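Local atomic coordinates of cyanuric acid amidohydrolase (PDB entry 4NQ3), a protein that hydrolyses cyanuric acid, opening its s-triazine ring to give carboxybiuret, a step in the breakdown of atrazine and related herbicides. Residues R137-A142 against I236-M241; T263-A268 against G319-V324. All blocks are in the same frame, centred on the assembly; numbering follows the deposited sequence.

Interaction 1. Residues R137-A142 against I236-M241; sequences RAMAAA and IVVLGM. With SO4 (sulfate ion), chain F.
A138 and V238 meet where the C-terminal part of helix 125-141 lies over strand 235-242, the short segments 7.8 Å apart at their axes and 46° from parallel. How little side chain such a crossing needs is plain here: the methyl of A138 points at the strand and rests against two branches, CG2 of V238 at 3.7 Å and CG2 of I236 at 3.8 Å. V238 reaches the helix with CG2 because its other methyl, CG1, lies anti to the backbone N (chi1 170°). That second branch, CG1, is approached more loosely by CG of selenomethionine M139, 4.3 Å away, before the rest of the M139 chain leads off from the strand. V237 and L239 face the other side of the sheet. Beside the contact, R137 presents the edge of its guanidinium to a sulfate, probably from the crystallisation liquor; NH1 gives a nearly straight hydrogen bond (164°) to sulfate O1 and also bonds to the carbonyl of H113, whose backbone N binds the same ion. Helix 125-141 joins the parallel strands 106-113 and 150-157, which flank 235-242, so this is the helix-on-sheet packing of a beta-alpha-beta crossover.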
ATOM      1  N   ARG A 137     -38.996  -8.857   2.877  1.00 29.17           N
ATOM      2  CA  ARG A 137     -39.200 -10.016   2.010  1.00 23.54           C
ATOM      3  C   ARG A 137     -38.380 -11.214   2.442  1.00 28.52           C
ATOM      4  O   ARG A 137     -38.916 -12.304   2.583  1.00 29.39           O
ATOM      5  CB  ARG A 137     -38.875  -9.676   0.556  1.00 31.92           C
ATOM      6  CG  ARG A 137     -40.018  -9.004  -0.191  1.00 34.48           C
ATOM      7  CD  ARG A 137     -39.673  -8.755  -1.641  1.00 33.25           C
ATOM      8  NE  ARG A 137     -39.025  -7.461  -1.788  1.00 39.75           N
ATOM      9  CZ  ARG A 137     -37.901  -7.265  -2.458  1.00 44.25           C
ATOM     10  NH1 ARG A 137     -37.284  -8.293  -3.030  1.00 54.96           N
ATOM     11  NH2 ARG A 137     -37.387  -6.048  -2.539  1.00 40.33           N
ATOM     12  N   ALA A 138     -37.084 -11.025   2.664  1.00 23.15           N
ATOM     13  CA  ALA A 138     -36.254 -12.147   3.077  1.00 25.40           C
ATOM     14  C   ALA A 138     -36.718 -12.726   4.417  1.00 28.43           C
ATOM     15  O   ALA A 138     -36.706 -13.945   4.604  1.00 27.30           O
ATOM     16  CB  ALA A 138     -34.810 -11.728   3.169  1.00 27.19           C
HETATM   17  N   MSE A 139     -37.124 -11.854   5.341  1.00 32.53           N
HETATM   18  CA  MSE A 139     -37.681 -12.285   6.620  1.00 30.04           C
HETATM   19  C   MSE A 139     -38.833 -13.255   6.415  1.00 30.61           C
HETATM   20  O   MSE A 139     -38.866 -14.343   6.995  1.00 29.88           O
HETATM   21  CB  MSE A 139     -38.167 -11.086   7.432  1.00 33.67           C
HETATM   22  CG  MSE A 139     -37.112 -10.444   8.303  1.00 35.07           C
HETATM   23 SE   MSE A 139     -37.901  -9.011   9.330  0.53 27.81          SE
HETATM   24  CE  MSE A 139     -38.991 -10.070  10.534  1.00 32.68           C
ATOM     25  N   ALA A 140     -39.787 -12.837   5.596  1.00 25.18           N
ATOM     26  CA  ALA A 140     -40.913 -13.672   5.243  1.00 26.67           C
ATOM     27  C   ALA A 140     -40.482 -15.020   4.657  1.00 34.35           C
ATOM     28  O   ALA A 140     -41.031 -16.057   4.992  1.00 40.43           O
ATOM     29  CB  ALA A 140     -41.788 -12.944   4.268  1.00 27.66           C
ATOM     30  N   ALA A 141     -39.539 -14.994   3.730  1.00 29.78           N
ATOM     31  CA  ALA A 141     -39.077 -16.212   3.091  1.00 25.31           C
ATOM     32  C   ALA A 141     -38.436 -17.173   4.090  1.00 38.48           C
ATOM     33  O   ALA A 141     -38.433 -18.382   3.883  1.00 40.78           O
ATOM     34  CB  ALA A 141     -38.097 -15.872   1.986  1.00 24.00           C
ATOM     35  N   ALA A 142     -37.903 -16.623   5.175  1.00 33.30           N
ATOM     36  CA  ALA A 142     -37.301 -17.426   6.232  1.00 34.73           C
ATOM     37  C   ALA A 142     -38.372 -18.032   7.139  1.00 44.45           C
ATOM     38  O   ALA A 142     -38.084 -18.912   7.952  1.00 52.32           O
ATOM     39  CB  ALA A 142     -36.338 -16.585   7.055  1.00 29.84           C
ATOM     40  N   ILE A 236     -29.673  -9.700  -0.110  1.00 18.91           N
ATOM     41  CA  ILE A 236     -30.032  -9.751   1.294  1.00 19.38           C
ATOM     42  C   ILE A 236     -30.141 -11.201   1.783  1.00 22.81           C
ATOM     43  O   ILE A 236     -30.780 -12.049   1.139  1.00 26.75           O
ATOM     44  CB  ILE A 236     -31.353  -9.032   1.552  1.00 21.00           C
ATOM     45  CG1 ILE A 236     -31.159  -7.523   1.434  1.00 23.67           C
ATOM     46  CG2 ILE A 236     -31.879  -9.358   2.936  1.00 21.01           C
ATOM     47  CD1 ILE A 236     -31.118  -7.039   0.025  1.00 30.24           C
ATOM     48  N   VAL A 237     -29.522 -11.483   2.926  1.00 20.55           N
ATOM     49  CA  VAL A 237     -29.658 -12.790   3.544  1.00 23.53           C
ATOM     50  C   VAL A 237     -29.967 -12.603   5.010  1.00 24.39           C
ATOM     51  O   VAL A 237     -29.162 -12.020   5.730  1.00 24.64           O
ATOM     52  CB  VAL A 237     -28.374 -13.616   3.401  1.00 25.67           C
ATOM     53  CG1 VAL A 237     -28.550 -14.950   4.059  1.00 18.48           C
ATOM     54  CG2 VAL A 237     -28.058 -13.800   1.944  1.00 21.47           C
ATOM     55  N   VAL A 238     -31.127 -13.094   5.447  1.00 27.20           N
ATOM     56  CA  VAL A 238     -31.552 -13.010   6.849  1.00 25.68           C
ATOM     57  C   VAL A 238     -31.330 -14.343   7.567  1.00 27.67           C
ATOM     58  O   VAL A 238     -31.815 -15.372   7.123  1.00 37.81           O
ATOM     59  CB  VAL A 238     -33.046 -12.630   6.961  1.00 21.99           C
ATOM     60  CG1 VAL A 238     -33.541 -12.789   8.366  1.00 23.28           C
ATOM     61  CG2 VAL A 238     -33.296 -11.236   6.462  1.00 21.91           C
ATOM     62  N   LEU A 239     -30.627 -14.314   8.689  1.00 21.95           N
ATOM     63  CA  LEU A 239     -30.409 -15.500   9.513  1.00 28.66           C
ATOM     64  C   LEU A 239     -31.095 -15.346  10.866  1.00 31.14           C
ATOM     65  O   LEU A 239     -30.958 -14.313  11.530  1.00 33.44           O
ATOM     66  CB  LEU A 239     -28.916 -15.750   9.730  1.00 22.19           C
ATOM     67  CG  LEU A 239     -28.064 -15.797   8.480  1.00 21.02           C
ATOM     68  CD1 LEU A 239     -26.610 -15.865   8.875  1.00 21.06           C
ATOM     69  CD2 LEU A 239     -28.455 -17.003   7.666  1.00 20.63           C
ATOM     70  N   GLY A 240     -31.821 -16.372  11.290  1.00 29.69           N
ATOM     71  CA  GLY A 240     -32.542 -16.264  12.535  1.00 26.45           C
ATOM     72  C   GLY A 240     -32.903 -17.616  13.082  1.00 38.04           C
ATOM     73  O   GLY A 240     -32.493 -18.641  12.534  1.00 36.34           O
HETATM   74  N   MSE A 241     -33.645 -17.605  14.186  1.00 38.20           N
HETATM   75  CA  MSE A 241     -34.231 -18.810  14.749  1.00 36.70           C
HETATM   76  C   MSE A 241     -35.726 -18.836  14.451  1.00 38.72           C
HETATM   77  O   MSE A 241     -36.387 -17.788  14.398  1.00 45.74           O
HETATM   78  CB  MSE A 241     -33.982 -18.872  16.244  1.00 32.09           C
HETATM   79  CG  MSE A 241     -32.536 -18.822  16.582  1.00 31.44           C
HETATM   80 SE   MSE A 241     -31.681 -20.507  16.167  0.55 33.13          SE
HETATM   81  CE  MSE A 241     -32.348 -21.531  17.679  1.00 33.48           C
TER
HETATM   82  S   SO4 F 404     -36.943 -11.218  -4.049  0.72 71.74           S
HETATM   83  O1  SO4 F 404     -38.094 -10.826  -3.230  0.72 72.99           O
HETATM   84  O2  SO4 F 404     -37.274 -11.209  -5.474  0.72 72.49           O
HETATM   85  O3  SO4 F 404     -35.869 -10.254  -3.836  0.72 67.28           O
HETATM   86  O4  SO4 F 404     -36.522 -12.568  -3.657  0.72 70.19           O

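Interaction 2. Residues T263-A268 against G319-V324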
ATOM      1  N   THR A 263     -16.172 -10.420  24.527  1.00 51.99           N
ATOM      2  CA  THR A 263     -17.145 -11.022  25.444  1.00 54.31           C
ATOM      3  C   THR A 263     -18.469 -11.497  24.798  1.00 51.58           C
ATOM      4  O   THR A 263     -19.000 -12.538  25.183  1.00 52.40           O
ATOM      5  CB  THR A 263     -17.473 -10.039  26.568  1.00 63.14           C
ATOM      6  OG1 THR A 263     -17.547  -8.726  26.006  1.00 77.10           O
ATOM      7  CG2 THR A 263     -16.369 -10.006  27.596  1.00 57.81           C
ATOM      8  N   PRO A 264     -19.000 -10.748  23.812  1.00 48.68           N
ATOM      9  CA  PRO A 264     -20.180 -11.161  23.032  1.00 46.00           C
ATOM     10  C   PRO A 264     -20.088 -12.549  22.405  1.00 48.33           C
ATOM     11  O   PRO A 264     -21.116 -13.238  22.301  1.00 48.74           O
ATOM     12  CB  PRO A 264     -20.252 -10.106  21.934  1.00 46.34           C
ATOM     13  CG  PRO A 264     -19.703  -8.886  22.581  1.00 52.76           C
ATOM     14  CD  PRO A 264     -18.616  -9.356  23.517  1.00 52.56           C
ATOM     15  N   VAL A 265     -18.891 -12.940  21.971  1.00 47.85           N
ATOM     16  CA  VAL A 265     -18.701 -14.253  21.364  1.00 48.76           C
ATOM     17  C   VAL A 265     -18.731 -15.367  22.421  1.00 50.71           C
ATOM     18  O   VAL A 265     -19.341 -16.420  22.222  1.00 50.08           O
ATOM     19  CB  VAL A 265     -17.361 -14.318  20.578  1.00 39.89           C
ATOM     20  CG1 VAL A 265     -17.036 -15.739  20.159  1.00 34.50           C
ATOM     21  CG2 VAL A 265     -17.459 -13.460  19.363  1.00 42.34           C
ATOM     22  N   LYS A 266     -18.087 -15.130  23.554  1.00 50.82           N
ATOM     23  CA  LYS A 266     -18.094 -16.126  24.612  1.00 53.73           C
ATOM     24  C   LYS A 266     -19.538 -16.297  25.108  1.00 55.64           C
ATOM     25  O   LYS A 266     -19.990 -17.420  25.363  1.00 62.91           O
ATOM     26  CB  LYS A 266     -17.142 -15.714  25.741  1.00 53.13           C
ATOM     27  CG  LYS A 266     -15.699 -15.439  25.268  1.00 60.35           C
ATOM     28  CD  LYS A 266     -14.811 -14.871  26.403  1.00 75.32           C
ATOM     29  CE  LYS A 266     -13.355 -14.632  25.974  1.00 77.92           C
ATOM     30  NZ  LYS A 266     -12.454 -14.212  27.092  1.00 80.34           N
ATOM     31  N   ALA A 267     -20.273 -15.192  25.202  1.00 50.34           N
ATOM     32  CA  ALA A 267     -21.671 -15.252  25.628  1.00 50.54           C
ATOM     33  C   ALA A 267     -22.525 -15.937  24.567  1.00 55.97           C
ATOM     34  O   ALA A 267     -23.458 -16.684  24.889  1.00 62.32           O
ATOM     35  CB  ALA A 267     -22.201 -13.874  25.922  1.00 46.32           C
ATOM     36  N   ALA A 268     -22.217 -15.665  23.301  1.00 49.00           N
ATOM     37  CA  ALA A 268     -22.942 -16.292  22.208  1.00 42.81           C
ATOM     38  C   ALA A 268     -22.754 -17.814  22.242  1.00 44.15           C
ATOM     39  O   ALA A 268     -23.720 -18.565  22.139  1.00 47.61           O
ATOM     40  CB  ALA A 268     -22.493 -15.719  20.876  1.00 35.06           C
ATOM     41  N   GLY A 319      -7.846 -10.984  14.458  1.00 27.68           N
ATOM     42  CA  GLY A 319      -6.921 -11.502  15.440  1.00 29.14           C
ATOM     43  C   GLY A 319      -7.582 -11.693  16.795  1.00 42.11           C
ATOM     44  O   GLY A 319      -7.436 -12.750  17.404  1.00 45.56           O
ATOM     45  N   ALA A 320      -8.321 -10.694  17.275  1.00 39.63           N
ATOM     46  CA  ALA A 320      -8.989 -10.839  18.566  1.00 37.81           C
ATOM     47  C   ALA A 320      -9.923 -12.074  18.579  1.00 40.21           C
ATOM     48  O   ALA A 320      -9.778 -12.953  19.427  1.00 45.97           O
ATOM     49  CB  ALA A 320      -9.770  -9.568  18.908  1.00 28.38           C
ATOM     50  N   LEU A 321     -10.829 -12.175  17.606  1.00 38.40           N
ATOM     51  CA  LEU A 321     -11.781 -13.292  17.541  1.00 39.19           C
ATOM     52  C   LEU A 321     -11.093 -14.659  17.345  1.00 42.76           C
ATOM     53  O   LEU A 321     -11.471 -15.660  17.963  1.00 36.39           O
ATOM     54  CB  LEU A 321     -12.789 -13.049  16.420  1.00 25.98           C
ATOM     55  CG  LEU A 321     -13.711 -11.858  16.643  1.00 26.02           C
ATOM     56  CD1 LEU A 321     -14.650 -11.667  15.486  1.00 25.22           C
ATOM     57  CD2 LEU A 321     -14.493 -12.033  17.901  1.00 26.95           C
ATOM     58  N   ALA A 322     -10.104 -14.693  16.456  1.00 40.05           N
ATOM     59  CA  ALA A 322      -9.343 -15.907  16.198  1.00 39.67           C
ATOM     60  C   ALA A 322      -8.655 -16.396  17.463  1.00 43.35           C
ATOM     61  O   ALA A 322      -8.543 -17.598  17.701  1.00 47.60           O
ATOM     62  CB  ALA A 322      -8.318 -15.661  15.108  1.00 40.31           C
ATOM     63  N   GLY A 323      -8.216 -15.457  18.288  1.00 43.75           N
ATOM     64  CA  GLY A 323      -7.602 -15.796  19.559  1.00 49.74           C
ATOM     65  C   GLY A 323      -8.566 -16.471  20.524  1.00 51.65           C
ATOM     66  O   GLY A 323      -8.150 -17.190  21.439  1.00 59.02           O
ATOM     67  N   VAL A 324      -9.857 -16.246  20.315  1.00 45.92           N
ATOM     68  CA  VAL A 324     -10.878 -16.768  21.207  1.00 40.76           C
ATOM     69  C   VAL A 324     -11.398 -18.078  20.675  1.00 47.08           C
ATOM     70  O   VAL A 324     -11.629 -19.035  21.415  1.00 56.50           O
ATOM     71  CB  VAL A 324     -12.063 -15.785  21.366  1.00 44.13           C
ATOM     72  CG1 VAL A 324     -13.207 -16.443  22.114  1.00 31.28           C
ATOM     73  CG2 VAL A 324     -11.608 -14.495  22.071  1.00 44.42           C
TER
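V265 and V324, with 50 and 55 Å² buried, form the centre of a helix pair, and L321 completes it from one turn earlier in its helix. The segments run in roughly the same direction, 34° apart, with their axes 10.5 Å from each other at closest approach. That spacing leaves room for branched side chains between the backbones: V265 and L321, among the residues nearest each other across the pair, have CA atoms 8.0 Å apart.

V265 divides its two methyls between two partners. Its CG2 meets CD2 of L321 at 3.6 Å, the nearest approach in the contact, while CG1 is turned to CG1 of V324 at a looser 4.4 Å. L321 does not aim straight at the neighbouring helix; its CG lies beside the backbone N (chi1 -66°) and the extended chain carries CD2 across to V265, the two side chains crossing obliquely. V324 makes further use of CG1, which comes within 4.1 Å of CG of K266. There the aliphatic part of the lysine does the touching, lying about at a right angle to the valine at the more exposed edge.

Toward the sheet, V265 also rests on V347 of strand 345-352, and L321 on V282 and A284 of strand 281-286. On the far side of helix 309-325, A322 packs on I260 of the second subunit. Everything here is apolar contact, in the manner of two neighbouring helices laid side by side on one face of a mixed four-stranded beta-sheet, the alpha/beta layering of what is probably the third repeating unit.

Overall arrangement
Interaction 1 closes before interaction 2 opens along the chain, and their centres lie about 25 Å apart, with nearest atoms about 10 Å from each other. They belong to different four-stranded sheets, in regions assigned by rule to the second and third repeating units, yet both sheets have the same strand order. Helix 125-141 of interaction 1 and helix 263-271 of interaction 2 probably hold corresponding places, each following the first strand of its sheet along the chain. One contact samples helix against sheet, the other helix against helix in the same kind of layer. Together they illustrate how a repeated alpha/beta unit builds a monomer whose threefold symmetry extends to the active site.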